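Local coordinates for enoyl-CoA hydratase (Mycolicibacterium smegmatis, PDB 7MCM) that catalyses the reversible addition of water to enoyl-CoA thioesters, giving (3S)-3-hydroxyacyl-CoA, a reaction that may serve fatty acid oxidation, at the interface of chains A and B. Numbering follows the deposited sequence. Chains: chain A/B, Enoyl-CoA hydratase.

The four contacts run along one interface between two copies within a six-chain assembly. Contact 1 is set apart, its C-alpha centre about 18 Å from contact 2, 19 Å from contact 4 and 23 Å from contact 3. Contacts 2 and 3, about 7 Å apart, share A:Pro150, A:Gly151 and B:Ala238. Contact 4 lies about 10 Å from contact 3. Helices 213-228 and 231-241 of chain B meet loop 148-153, helix 154-162 and, in contact 3, the 94-104 segment of chain A, whereas contact 1 sets helix 164-173 of chain A against strand 130-134, the B:Asn189 loop and helix 197-209 of chain B.

Contact 1: the interface of chains A and B. Residues chain A 165, 169, 173; chain B 129-130, 189, 204, 207-208.
A:Glu169 meets B:Arg207 and, through water, B:Asn189 in a mixed polar and apolar interface between two unlike surfaces of identical subunits, which likely helps join them within the six-chain assembly. The A:Glu169 side chain stands extended from its helix, with CG anti to the backbone N (chi1 177°), and its carboxylate oxygens serve different partners. OE2 of A:Glu169 forms a salt bridge with NH1 of B:Arg207 at 3.0 Å. It lies at the edge of the guanidinium, within that plane, while the nitrogen comes from above the carboxylate plane; the two planes are 73° apart. NH2 adds a weak bond to the same oxygen. OE1 of A:Glu169 turns to a water 2.6 Å away, and ND2 of the B:Asn189 amide lies 2.6 Å from the same water. A bend at chi3 (56°) brings the B:Arg207 guanidinium toward A:Glu169.

One helical turn onward, the methyl CG2 of A:Thr173 packs 3.5 Å from CG1 of B:Ile208 and touches CB of B:Arg207. Hydroxyl OG1 of A:Thr173 bonds back to the backbone O of A:Glu169 at 2.7 Å, which should help keep the methyl turned toward chain B. B:Leu130 CD2 lies 3.8 Å from CB of A:Glu169, at the base of the glutamate side chain. CB of A:Ala165 lies 3.6 Å from the backbone O of B:Asp129. Chain A gives one face of helix 164-173; chain B answers with the start of strand 130-134, a loop at B:Asn189 and the end of helix 197-209.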
ATOM      1  N   ALA A 165     -11.071 -17.021   5.272  1.00 29.59           N
ATOM      2  CA  ALA A 165     -11.352 -18.457   5.176  1.00 31.99           C
ATOM      3  C   ALA A 165     -12.781 -18.727   4.701  1.00 29.50           C
ATOM      4  O   ALA A 165     -13.003 -19.644   3.907  1.00 28.32           O
ATOM      5  CB  ALA A 165     -11.094 -19.157   6.508  1.00 30.47           C
ATOM      6  N   GLU A 169     -14.177 -20.470   1.282  1.00 30.08           N
ATOM      7  CA  GLU A 169     -15.178 -21.531   1.225  1.00 33.38           C
ATOM      8  C   GLU A 169     -16.286 -21.175   0.246  1.00 27.03           C
ATOM      9  O   GLU A 169     -16.688 -22.004  -0.577  1.00 28.87           O
ATOM     10  CB  GLU A 169     -15.758 -21.816   2.613  1.00 31.46           C
ATOM     11  CG  GLU A 169     -16.858 -22.875   2.603  1.00 31.27           C
ATOM     12  CD  GLU A 169     -17.449 -23.131   3.982  1.00 41.95           C
ATOM     13  OE1 GLU A 169     -16.866 -22.650   4.972  1.00 42.26           O
ATOM     14  OE2 GLU A 169     -18.517 -23.772   4.077  1.00 39.13           O
ATOM     15  N   THR A 173     -16.200 -23.276  -3.443  1.00 27.14           N
ATOM     16  CA  THR A 173     -17.273 -24.250  -3.623  1.00 28.77           C
ATOM     17  C   THR A 173     -18.422 -23.698  -4.453  1.00 29.91           C
ATOM     18  O   THR A 173     -19.091 -24.465  -5.171  1.00 32.96           O
ATOM     19  CB  THR A 173     -17.822 -24.721  -2.270  1.00 31.87           C
ATOM     20  OG1 THR A 173     -18.554 -23.657  -1.645  1.00 29.12           O
ATOM     21  CG2 THR A 173     -16.695 -25.172  -1.352  1.00 27.55           C
TER
ATOM     22  N   ASP B 129      -5.512 -22.191   3.594  1.00 29.24           N
ATOM     23  CA  ASP B 129      -6.657 -21.374   3.196  1.00 31.31           C
ATOM     24  C   ASP B 129      -7.832 -21.545   4.154  1.00 30.58           C
ATOM     25  O   ASP B 129      -8.540 -20.577   4.461  1.00 29.47           O
ATOM     26  CB  ASP B 129      -7.074 -21.746   1.768  1.00 32.08           C
ATOM     27  CG  ASP B 129      -5.956 -21.512   0.752  1.00 35.49           C
ATOM     28  OD1 ASP B 129      -5.475 -20.369   0.655  1.00 43.12           O
ATOM     29  OD2 ASP B 129      -5.535 -22.460   0.060  1.00 38.32           O
ATOM     30  N   LEU B 130      -8.052 -22.766   4.626  1.00 30.16           N
ATOM     31  CA  LEU B 130      -9.182 -23.142   5.470  1.00 37.30           C
ATOM     32  C   LEU B 130      -8.655 -24.056   6.563  1.00 32.17           C
ATOM     33  O   LEU B 130      -7.735 -24.836   6.321  1.00 31.90           O
ATOM     34  CB  LEU B 130     -10.269 -23.925   4.685  1.00 33.09           C
ATOM     35  CG  LEU B 130     -11.020 -23.273   3.530  1.00 41.83           C
ATOM     36  CD1 LEU B 130     -10.715 -23.986   2.244  1.00 43.02           C
ATOM     37  CD2 LEU B 130     -12.508 -23.295   3.793  1.00 44.89           C
ATOM     38  N   ASN B 189     -13.126 -23.527  10.974  1.00 34.54           N
ATOM     39  CA  ASN B 189     -14.486 -23.430  10.443  1.00 37.39           C
ATOM     40  C   ASN B 189     -15.428 -24.477  11.020  1.00 40.02           C
ATOM     41  O   ASN B 189     -16.651 -24.274  11.010  1.00 38.52           O
ATOM     42  CB  ASN B 189     -14.496 -23.571   8.913  1.00 37.76           C
ATOM     43  CG  ASN B 189     -13.924 -22.355   8.192  1.00 41.05           C
ATOM     44  OD1 ASN B 189     -13.429 -21.430   8.817  1.00 42.98           O
ATOM     45  ND2 ASN B 189     -14.019 -22.350   6.859  1.00 40.22           N
ATOM     46  N   LEU B 204     -15.479 -31.456   2.562  1.00 37.03           N
ATOM     47  CA  LEU B 204     -15.187 -30.065   2.223  1.00 38.79           C
ATOM     48  C   LEU B 204     -14.387 -29.968   0.927  1.00 37.21           C
ATOM     49  O   LEU B 204     -14.726 -29.187   0.030  1.00 35.21           O
ATOM     50  CB  LEU B 204     -14.424 -29.404   3.376  1.00 33.55           C
ATOM     51  CG  LEU B 204     -14.026 -27.938   3.212  1.00 34.81           C
ATOM     52  CD1 LEU B 204     -15.258 -27.064   2.973  1.00 39.35           C
ATOM     53  CD2 LEU B 204     -13.236 -27.446   4.431  1.00 36.55           C
ATOM     54  N   ARG B 207     -16.544 -30.467  -2.170  1.00 35.19           N
ATOM     55  CA  ARG B 207     -17.386 -29.325  -2.534  1.00 36.51           C
ATOM     56  C   ARG B 207     -16.619 -28.331  -3.399  1.00 33.59           C
ATOM     57  O   ARG B 207     -17.219 -27.609  -4.204  1.00 32.97           O
ATOM     58  CB  ARG B 207     -17.900 -28.621  -1.277  1.00 35.79           C
ATOM     59  CG  ARG B 207     -18.943 -29.375  -0.450  1.00 40.42           C
ATOM     60  CD  ARG B 207     -19.155 -28.642   0.898  1.00 43.57           C
ATOM     61  NE  ARG B 207     -19.526 -27.248   0.678  1.00 44.16           N
ATOM     62  CZ  ARG B 207     -19.422 -26.269   1.568  1.00 47.25           C
ATOM     63  NH1 ARG B 207     -18.944 -26.480   2.788  1.00 37.82           N
ATOM     64  NH2 ARG B 207     -19.810 -25.041   1.225  1.00 48.17           N
ATOM     65  N   ILE B 208     -15.294 -28.307  -3.262  1.00 31.94           N
ATOM     66  CA  ILE B 208     -14.442 -27.521  -4.144  1.00 31.63           C
ATOM     67  C   ILE B 208     -14.142 -28.284  -5.421  1.00 30.55           C
ATOM     68  O   ILE B 208     -14.256 -27.742  -6.525  1.00 32.97           O
ATOM     69  CB  ILE B 208     -13.140 -27.134  -3.420  1.00 29.44           C
ATOM     70  CG1 ILE B 208     -13.440 -26.265  -2.188  1.00 31.20           C
ATOM     71  CG2 ILE B 208     -12.180 -26.440  -4.381  1.00 31.08           C
ATOM     72  CD1 ILE B 208     -12.198 -26.007  -1.344  1.00 27.52           C
TER
HETATM   73  O   HOH W   1     -15.172 -24.390   5.821  1.00 40.33           O

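Contact 2: the interface of chains A and B. Residues chain A 148-151; chain B 222, 238, 241-242.
B:Gln242 and A:Ile149 bury the most surface here, and the glutamine amide pairs with the isoleucine backbone much as a neighbouring strand would. OE1 of B:Gln242 accepts a hydrogen bond from the backbone N of A:Ile149 at 3.1 Å, the donor lying in the carbonyl plane on a lone pair. NE2 of B:Gln242 donates to the backbone O of A:Ile149 at 2.8 Å, tilted 22° out of the carbonyl plane. Gripped at both its oxygen and its nitrogen, the amide should be fixed in its rotation. A bend at chi2 (100°) turns it toward the loop of chain A.

The side chain of A:Ile149 runs past that of B:Gln242 in the opposite direction. CD1 of A:Ile149 reaches within 3.6 Å of the backbone O of B:Ala238 and 3.9 Å of CD1 of B:Leu222, which crosses it at about a right angle. CD2 of A:Leu148 lies 3.9 Å from CD of B:Gln242. The methyl CB of B:Ala238 comes 3.7 Å from the backbone O of A:Pro150 and packs against A:Gly151 CA.

Chain A contributes the loop just ahead of helix 154-162. Chain B brings helices 213-228 and 231-241, and B:Gln242 directly follows the latter at the end of the modelled chain.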
ATOM      1  N   LEU A 148     -16.110 -19.687 -14.028  1.00 32.60           N
ATOM      2  CA  LEU A 148     -15.816 -18.261 -14.020  1.00 31.66           C
ATOM      3  C   LEU A 148     -15.297 -17.816 -12.661  1.00 32.76           C
ATOM      4  O   LEU A 148     -15.386 -18.531 -11.658  1.00 30.10           O
ATOM      5  CB  LEU A 148     -17.055 -17.429 -14.384  1.00 33.15           C
ATOM      6  CG  LEU A 148     -17.715 -17.791 -15.712  1.00 35.27           C
ATOM      7  CD1 LEU A 148     -19.025 -17.046 -15.840  1.00 39.49           C
ATOM      8  CD2 LEU A 148     -16.790 -17.457 -16.854  1.00 37.78           C
ATOM      9  N   ILE A 149     -14.795 -16.587 -12.628  1.00 28.88           N
ATOM     10  CA  ILE A 149     -14.453 -15.942 -11.362  1.00 27.90           C
ATOM     11  C   ILE A 149     -15.383 -14.748 -11.200  1.00 31.07           C
ATOM     12  O   ILE A 149     -16.048 -14.358 -12.172  1.00 31.09           O
ATOM     13  CB  ILE A 149     -12.963 -15.557 -11.324  1.00 30.55           C
ATOM     14  CG1 ILE A 149     -12.525 -14.886 -12.638  1.00 34.41           C
ATOM     15  CG2 ILE A 149     -12.135 -16.816 -11.120  1.00 32.02           C
ATOM     16  CD1 ILE A 149     -12.933 -13.395 -12.807  1.00 31.98           C
ATOM     17  N   PRO A 150     -15.493 -14.153  -9.997  1.00 32.45           N
ATOM     18  CA  PRO A 150     -16.340 -12.959  -9.852  1.00 32.91           C
ATOM     19  C   PRO A 150     -15.743 -11.775 -10.595  1.00 32.30           C
ATOM     20  O   PRO A 150     -14.808 -11.131 -10.109  1.00 31.67           O
ATOM     21  CB  PRO A 150     -16.379 -12.726  -8.333  1.00 30.25           C
ATOM     22  CG  PRO A 150     -15.963 -14.055  -7.721  1.00 30.45           C
ATOM     23  CD  PRO A 150     -14.986 -14.636  -8.702  1.00 27.34           C
ATOM     24  N   GLY A 151     -16.265 -11.493 -11.785  1.00 27.72           N
ATOM     25  CA  GLY A 151     -15.672 -10.461 -12.604  1.00 34.43           C
ATOM     26  C   GLY A 151     -15.964  -9.046 -12.170  1.00 35.23           C
ATOM     27  O   GLY A 151     -15.468  -8.101 -12.788  1.00 31.93           O
TER
ATOM     28  N   LEU B 222      -7.284 -14.874  -7.594  1.00 35.21           N
ATOM     29  CA  LEU B 222      -7.982 -13.610  -7.351  1.00 37.89           C
ATOM     30  C   LEU B 222      -8.144 -13.316  -5.869  1.00 32.06           C
ATOM     31  O   LEU B 222      -7.970 -12.170  -5.441  1.00 34.81           O
ATOM     32  CB  LEU B 222      -9.363 -13.612  -7.999  1.00 32.54           C
ATOM     33  CG  LEU B 222      -9.546 -12.668  -9.164  1.00 35.55           C
ATOM     34  CD1 LEU B 222     -11.029 -12.571  -9.535  1.00 35.34           C
ATOM     35  CD2 LEU B 222      -8.973 -11.307  -8.829  1.00 35.47           C
ATOM     36  N   ALA B 238      -9.637  -9.065 -12.349  1.00 30.00           N
ATOM     37  CA  ALA B 238     -10.859  -9.816 -12.621  1.00 32.02           C
ATOM     38  C   ALA B 238     -11.334  -9.616 -14.056  1.00 36.84           C
ATOM     39  O   ALA B 238     -11.744 -10.574 -14.718  1.00 46.32           O
ATOM     40  CB  ALA B 238     -11.954  -9.413 -11.633  1.00 34.10           C
ATOM     41  N   LEU B 241      -9.029 -11.646 -16.301  1.00 44.33           N
ATOM     42  CA  LEU B 241      -9.072 -13.098 -16.182  1.00 41.60           C
ATOM     43  C   LEU B 241     -10.334 -13.666 -16.797  1.00 48.07           C
ATOM     44  O   LEU B 241     -10.351 -14.840 -17.184  1.00 63.57           O
ATOM     45  CB  LEU B 241      -8.989 -13.506 -14.708  1.00 37.67           C
ATOM     46  CG  LEU B 241      -7.622 -13.457 -14.034  1.00 40.65           C
ATOM     47  CD1 LEU B 241      -7.792 -13.647 -12.555  1.00 32.66           C
ATOM     48  CD2 LEU B 241      -6.720 -14.548 -14.608  1.00 39.28           C
ATOM     49  N   GLN B 242     -11.387 -12.863 -16.865  1.00 50.99           N
ATOM     50  CA  GLN B 242     -12.670 -13.308 -17.354  1.00 57.53           C
ATOM     51  C   GLN B 242     -12.754 -13.159 -18.873  1.00 64.00           C
ATOM     52  O   GLN B 242     -11.977 -13.750 -19.624  1.00 75.68           O
ATOM     53  CB  GLN B 242     -13.797 -12.528 -16.684  1.00 56.44           C
ATOM     54  CG  GLN B 242     -15.112 -13.247 -16.819  1.00 56.87           C
ATOM     55  CD  GLN B 242     -15.457 -13.999 -15.550  1.00 54.82           C
ATOM     56  OE1 GLN B 242     -14.961 -15.112 -15.308  1.00 54.17           O
ATOM     57  NE2 GLN B 242     -16.347 -13.415 -14.745  1.00 49.92           N
TER

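Contact 3: the interface of chains A and B. Residues chain A 93, 96, 100, 150-153; chain B 235, 238-239.
A:Gln96 and B:Leu235 form the core of this contact: in this crotonase-like enoyl-CoA hydratase, the last modelled helix of one subunit (231-241) lies against 3-10 helix 94-96 and the Pro-Gly-Asp-Gly loop 150-153 of another copy. NE2 of the A:Gln96 amide donates to the backbone O of B:Leu235 at 2.8 Å, fairly straight at 166°. The acceptor lies in the amide plane, although the donor is tilted from the carbonyl plane. The leucine side chain slides past the glutamine the opposite way, and CD2 of B:Leu235 lies 3.8 Å from CD of A:Gln96.

CD1 of B:Leu235 meets the tip of A:Arg100 end to end, resting over one face of the guanidinium toward its rim, 3.5 Å from CZ. CD2 of B:Leu235 turns to the loop, 3.7 Å from CA of A:Gly153 and close to the backbone O of A:Asp152. B:Ala239 sets its CB 3.7 Å from NE2 of A:Gln96, beside the hydrogen bond.

In the second shell, NE2 of A:Gln96 also donates to the backbone O of A:Gly151 at 3.0 Å. This bond, also in the amide plane, anchors the amide within its own chain. With CG anti to the carbonyl carbon (chi1 -67°) and an extended chain, A:Gln96 carries its amide from the 3-10 helix to the loop.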
ATOM      1  N   SER A  93     -14.966  -2.482 -17.431  1.00 83.88           N
ATOM      2  CA  SER A  93     -15.836  -3.557 -17.899  1.00 84.70           C
ATOM      3  C   SER A  93     -17.304  -3.264 -17.558  1.00 75.86           C
ATOM      4  O   SER A  93     -17.592  -2.570 -16.581  1.00 70.99           O
ATOM      5  CB  SER A  93     -15.397  -4.896 -17.297  1.00 77.34           C
ATOM      6  OG  SER A  93     -16.181  -5.966 -17.795  1.00 91.46           O
ATOM      7  N   GLN A  96     -18.744  -4.124 -14.354  1.00 42.82           N
ATOM      8  CA  GLN A  96     -18.107  -3.329 -13.315  1.00 46.31           C
ATOM      9  C   GLN A  96     -18.704  -1.928 -13.171  1.00 47.27           C
ATOM     10  O   GLN A  96     -18.264  -1.181 -12.296  1.00 40.97           O
ATOM     11  CB  GLN A  96     -16.596  -3.253 -13.564  1.00 48.91           C
ATOM     12  CG  GLN A  96     -15.912  -4.626 -13.401  1.00 45.65           C
ATOM     13  CD  GLN A  96     -14.391  -4.576 -13.488  1.00 48.94           C
ATOM     14  OE1 GLN A  96     -13.807  -3.526 -13.767  1.00 43.19           O
ATOM     15  NE2 GLN A  96     -13.741  -5.727 -13.270  1.00 35.58           N
ATOM     16  N   ARG A 100     -18.731   0.220  -9.621  1.00 38.31           N
ATOM     17  CA  ARG A 100     -18.143   1.552  -9.581  1.00 37.84           C
ATOM     18  C   ARG A 100     -19.170   2.606  -9.188  1.00 43.29           C
ATOM     19  O   ARG A 100     -18.812   3.615  -8.565  1.00 41.92           O
ATOM     20  CB  ARG A 100     -17.475   1.887 -10.915  1.00 43.13           C
ATOM     21  CG  ARG A 100     -16.217   1.047 -11.182  1.00 41.70           C
ATOM     22  CD  ARG A 100     -15.377   1.636 -12.302  1.00 47.98           C
ATOM     23  NE  ARG A 100     -14.216   0.803 -12.608  1.00 59.22           N
ATOM     24  CZ  ARG A 100     -13.078   0.805 -11.920  1.00 54.22           C
ATOM     25  NH1 ARG A 100     -12.910   1.579 -10.857  1.00 49.46           N
ATOM     26  NH2 ARG A 100     -12.084   0.005 -12.305  1.00 54.08           N
ATOM     27  N   PRO A 150     -15.493 -14.153  -9.997  1.00 32.45           N
ATOM     28  CA  PRO A 150     -16.340 -12.959  -9.852  1.00 32.91           C
ATOM     29  C   PRO A 150     -15.743 -11.775 -10.595  1.00 32.30           C
ATOM     30  O   PRO A 150     -14.808 -11.131 -10.109  1.00 31.67           O
ATOM     31  CB  PRO A 150     -16.379 -12.726  -8.333  1.00 30.25           C
ATOM     32  CG  PRO A 150     -15.963 -14.055  -7.721  1.00 30.45           C
ATOM     33  CD  PRO A 150     -14.986 -14.636  -8.702  1.00 27.34           C
ATOM     34  N   GLY A 151     -16.265 -11.493 -11.785  1.00 27.72           N
ATOM     35  CA  GLY A 151     -15.672 -10.461 -12.604  1.00 34.43           C
ATOM     36  C   GLY A 151     -15.964  -9.046 -12.170  1.00 35.23           C
ATOM     37  O   GLY A 151     -15.468  -8.101 -12.788  1.00 31.93           O
ATOM     38  N   ASP A 152     -16.760  -8.866 -11.118  1.00 32.82           N
ATOM     39  CA  ASP A 152     -17.228  -7.546 -10.715  1.00 37.23           C
ATOM     40  C   ASP A 152     -16.567  -7.037  -9.437  1.00 35.72           C
ATOM     41  O   ASP A 152     -17.015  -6.028  -8.883  1.00 36.98           O
ATOM     42  CB  ASP A 152     -18.748  -7.572 -10.541  1.00 30.95           C
ATOM     43  CG  ASP A 152     -19.201  -8.636  -9.565  1.00 35.36           C
ATOM     44  OD1 ASP A 152     -18.329  -9.273  -8.927  1.00 36.82           O
ATOM     45  OD2 ASP A 152     -20.426  -8.867  -9.462  1.00 40.85           O
ATOM     46  N   GLY A 153     -15.514  -7.698  -8.956  1.00 33.61           N
ATOM     47  CA  GLY A 153     -14.848  -7.265  -7.742  1.00 28.47           C
ATOM     48  C   GLY A 153     -15.335  -7.920  -6.468  1.00 35.95           C
ATOM     49  O   GLY A 153     -14.888  -7.530  -5.377  1.00 30.95           O
TER
ATOM     50  N   LEU B 235     -10.209  -5.165  -9.612  1.00 31.08           N
ATOM     51  CA  LEU B 235     -11.123  -5.015 -10.747  1.00 37.78           C
ATOM     52  C   LEU B 235     -10.405  -5.219 -12.077  1.00 33.65           C
ATOM     53  O   LEU B 235     -10.950  -5.838 -12.996  1.00 35.39           O
ATOM     54  CB  LEU B 235     -11.790  -3.641 -10.712  1.00 32.86           C
ATOM     55  CG  LEU B 235     -12.804  -3.373  -9.601  1.00 33.86           C
ATOM     56  CD1 LEU B 235     -13.238  -1.902  -9.658  1.00 39.59           C
ATOM     57  CD2 LEU B 235     -14.007  -4.280  -9.729  1.00 35.27           C
ATOM     58  N   ALA B 238      -9.637  -9.065 -12.349  1.00 30.00           N
ATOM     59  CA  ALA B 238     -10.859  -9.816 -12.621  1.00 32.02           C
ATOM     60  C   ALA B 238     -11.334  -9.616 -14.056  1.00 36.84           C
ATOM     61  O   ALA B 238     -11.744 -10.574 -14.718  1.00 46.32           O
ATOM     62  CB  ALA B 238     -11.954  -9.413 -11.633  1.00 34.10           C
ATOM     63  N   ALA B 239     -11.294  -8.375 -14.549  1.00 35.09           N
ATOM     64  CA  ALA B 239     -11.671  -8.109 -15.929  1.00 39.39           C
ATOM     65  C   ALA B 239     -10.750  -8.834 -16.902  1.00 41.20           C
ATOM     66  O   ALA B 239     -11.208  -9.359 -17.918  1.00 44.33           O
ATOM     67  CB  ALA B 239     -11.660  -6.604 -16.196  1.00 40.41           C
TER

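Contact 4: the interface of chains A and B. Residues chain A 155-157, 160; chain B 226, 229-231, 234.
The backbone O of B:Ser226 is gripped by both terminal nitrogens of A:Arg160, NH1 at 3.1 Å and NH2 at 3.2 Å, in a contact between subunits of the crotonase-like family. This oxygen lies at the guanidinium edge, in plane; NH2 approaches almost along the C=O axis, while NH1 comes from above the carbonyl plane. Because the carbonyl is near the end of helix 213-228, its partial negative charge may strengthen the pairing.

NH1 also donates to the backbone O of A:Trp156, on a lone pair, which should steady the guanidinium as it lies over one indole face, its CZ offset toward the rim. The opposite indole face is covered by B:Leu231, whose CB sits over the ring centre and whose CA stands 3.7 Å from the centroid of the five-membered ring. At the indole edge, NE1 of A:Trp156 donates to the backbone O of B:Ala229 at 3.0 Å, with the acceptor in the ring plane. CG of A:Trp156 is anti to the backbone N (chi1 -166°), directing the ring toward chain B.

CD1 of B:Leu231 continues to CE2 of A:Phe157 at 3.6 Å. Hydroxyl OG1 of A:Thr155 shares a hydrogen bond with OG of B:Ser226 at 3.2 Å. CG2 of B:Thr234 packs 3.9 Å from CB of A:Trp156.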
ATOM      1  N   THR A 155     -14.477 -10.620  -5.128  1.00 33.80           N
ATOM      2  CA  THR A 155     -13.393 -11.196  -4.325  1.00 28.15           C
ATOM      3  C   THR A 155     -12.711 -10.159  -3.433  1.00 33.23           C
ATOM      4  O   THR A 155     -12.033 -10.532  -2.464  1.00 28.95           O
ATOM      5  CB  THR A 155     -12.329 -11.859  -5.216  1.00 31.38           C
ATOM      6  OG1 THR A 155     -11.756 -10.890  -6.105  1.00 29.36           O
ATOM      7  CG2 THR A 155     -12.919 -13.014  -6.043  1.00 29.59           C
ATOM      8  N   TRP A 156     -12.851  -8.873  -3.743  1.00 27.58           N
ATOM      9  CA  TRP A 156     -12.284  -7.853  -2.864  1.00 31.27           C
ATOM     10  C   TRP A 156     -13.187  -7.600  -1.661  1.00 28.51           C
ATOM     11  O   TRP A 156     -12.703  -7.443  -0.541  1.00 26.38           O
ATOM     12  CB  TRP A 156     -12.048  -6.560  -3.647  1.00 31.69           C
ATOM     13  CG  TRP A 156     -11.161  -5.536  -2.960  1.00 30.96           C
ATOM     14  CD1 TRP A 156      -9.801  -5.450  -3.041  1.00 31.93           C
ATOM     15  CD2 TRP A 156     -11.580  -4.452  -2.117  1.00 31.77           C
ATOM     16  NE1 TRP A 156      -9.346  -4.390  -2.301  1.00 35.54           N
ATOM     17  CE2 TRP A 156     -10.416  -3.761  -1.719  1.00 34.78           C
ATOM     18  CE3 TRP A 156     -12.823  -4.004  -1.653  1.00 33.18           C
ATOM     19  CZ2 TRP A 156     -10.457  -2.636  -0.885  1.00 38.42           C
ATOM     20  CZ3 TRP A 156     -12.859  -2.884  -0.820  1.00 37.69           C
ATOM     21  CH2 TRP A 156     -11.686  -2.217  -0.447  1.00 38.26           C
ATOM     22  N   PHE A 157     -14.501  -7.580  -1.868  1.00 27.95           N
ATOM     23  CA  PHE A 157     -15.427  -7.247  -0.794  1.00 26.65           C
ATOM     24  C   PHE A 157     -15.765  -8.428   0.105  1.00 30.42           C
ATOM     25  O   PHE A 157     -16.014  -8.235   1.302  1.00 27.84           O
ATOM     26  CB  PHE A 157     -16.714  -6.686  -1.392  1.00 32.02           C
ATOM     27  CG  PHE A 157     -16.525  -5.370  -2.062  1.00 32.13           C
ATOM     28  CD1 PHE A 157     -16.539  -4.198  -1.319  1.00 32.38           C
ATOM     29  CD2 PHE A 157     -16.330  -5.295  -3.432  1.00 30.47           C
ATOM     30  CE1 PHE A 157     -16.358  -2.972  -1.942  1.00 39.64           C
ATOM     31  CE2 PHE A 157     -16.143  -4.074  -4.055  1.00 32.21           C
ATOM     32  CZ  PHE A 157     -16.174  -2.917  -3.312  1.00 31.22           C
ATOM     33  N   ARG A 160     -13.770  -9.120   3.303  1.00 35.40           N
ATOM     34  CA  ARG A 160     -13.958  -8.070   4.290  0.56 35.12           C
ATOM     35  C   ARG A 160     -15.316  -8.147   4.975  1.00 38.32           C
ATOM     36  O   ARG A 160     -15.506  -7.498   6.004  1.00 42.47           O
ATOM     37  CB  ARG A 160     -13.730  -6.715   3.621  0.56 35.44           C
ATOM     38  CG  ARG A 160     -12.267  -6.557   3.202  0.56 37.37           C
ATOM     39  CD  ARG A 160     -12.063  -5.592   2.046  0.56 39.11           C
ATOM     40  NE  ARG A 160     -10.648  -5.280   1.861  0.56 35.89           N
ATOM     41  CZ  ARG A 160      -9.829  -5.909   1.027  0.56 37.05           C
ATOM     42  NH1 ARG A 160     -10.239  -6.922   0.275  0.56 26.10           N
ATOM     43  NH2 ARG A 160      -8.564  -5.503   0.935  0.56 42.38           N
TER
ATOM     44  N   SER B 226      -6.736 -10.066  -3.554  1.00 39.85           N
ATOM     45  CA  SER B 226      -7.588  -9.165  -2.784  1.00 40.89           C
ATOM     46  C   SER B 226      -7.090  -8.944  -1.357  1.00 48.32           C
ATOM     47  O   SER B 226      -7.438  -7.923  -0.745  1.00 48.56           O
ATOM     48  CB  SER B 226      -9.021  -9.701  -2.800  1.00 51.42           C
ATOM     49  OG  SER B 226      -9.428 -10.039  -4.141  1.00 46.18           O
ATOM     50  N   ALA B 229      -4.135  -5.997  -2.512  1.00 48.63           N
ATOM     51  CA  ALA B 229      -4.266  -5.004  -3.563  1.00 45.49           C
ATOM     52  C   ALA B 229      -5.472  -4.096  -3.324  1.00 42.13           C
ATOM     53  O   ALA B 229      -6.393  -4.419  -2.568  1.00 41.41           O
ATOM     54  CB  ALA B 229      -4.385  -5.691  -4.925  1.00 43.57           C
ATOM     55  N   SER B 230      -5.441  -2.932  -3.976  1.00 39.63           N
ATOM     56  CA  SER B 230      -6.563  -2.003  -3.966  1.00 38.58           C
ATOM     57  C   SER B 230      -7.758  -2.613  -4.694  1.00 35.67           C
ATOM     58  O   SER B 230      -7.650  -3.613  -5.412  1.00 33.02           O
ATOM     59  CB  SER B 230      -6.182  -0.694  -4.659  1.00 42.27           C
ATOM     60  OG  SER B 230      -5.989  -0.964  -6.050  1.00 40.73           O
ATOM     61  N   LEU B 231      -8.914  -1.979  -4.529  1.00 33.66           N
ATOM     62  CA  LEU B 231     -10.068  -2.397  -5.313  1.00 34.89           C
ATOM     63  C   LEU B 231      -9.791  -2.274  -6.810  1.00 33.75           C
ATOM     64  O   LEU B 231     -10.127  -3.178  -7.586  1.00 32.49           O
ATOM     65  CB  LEU B 231     -11.291  -1.571  -4.924  1.00 33.67           C
ATOM     66  CG  LEU B 231     -12.563  -1.819  -5.736  1.00 33.18           C
ATOM     67  CD1 LEU B 231     -12.969  -3.255  -5.621  1.00 32.55           C
ATOM     68  CD2 LEU B 231     -13.674  -0.889  -5.244  1.00 38.85           C
ATOM     69  N   THR B 234      -7.831  -5.201  -8.111  1.00 31.17           N
ATOM     70  CA  THR B 234      -8.639  -6.406  -8.193  1.00 32.11           C
ATOM     71  C   THR B 234      -9.599  -6.335  -9.375  1.00 33.07           C
ATOM     72  O   THR B 234      -9.766  -7.323 -10.097  1.00 33.83           O
ATOM     73  CB  THR B 234      -9.387  -6.623  -6.875  1.00 33.83           C
ATOM     74  OG1 THR B 234      -8.447  -6.863  -5.823  1.00 40.87           O
ATOM     75  CG2 THR B 234     -10.335  -7.805  -6.976  1.00 34.93           C
TER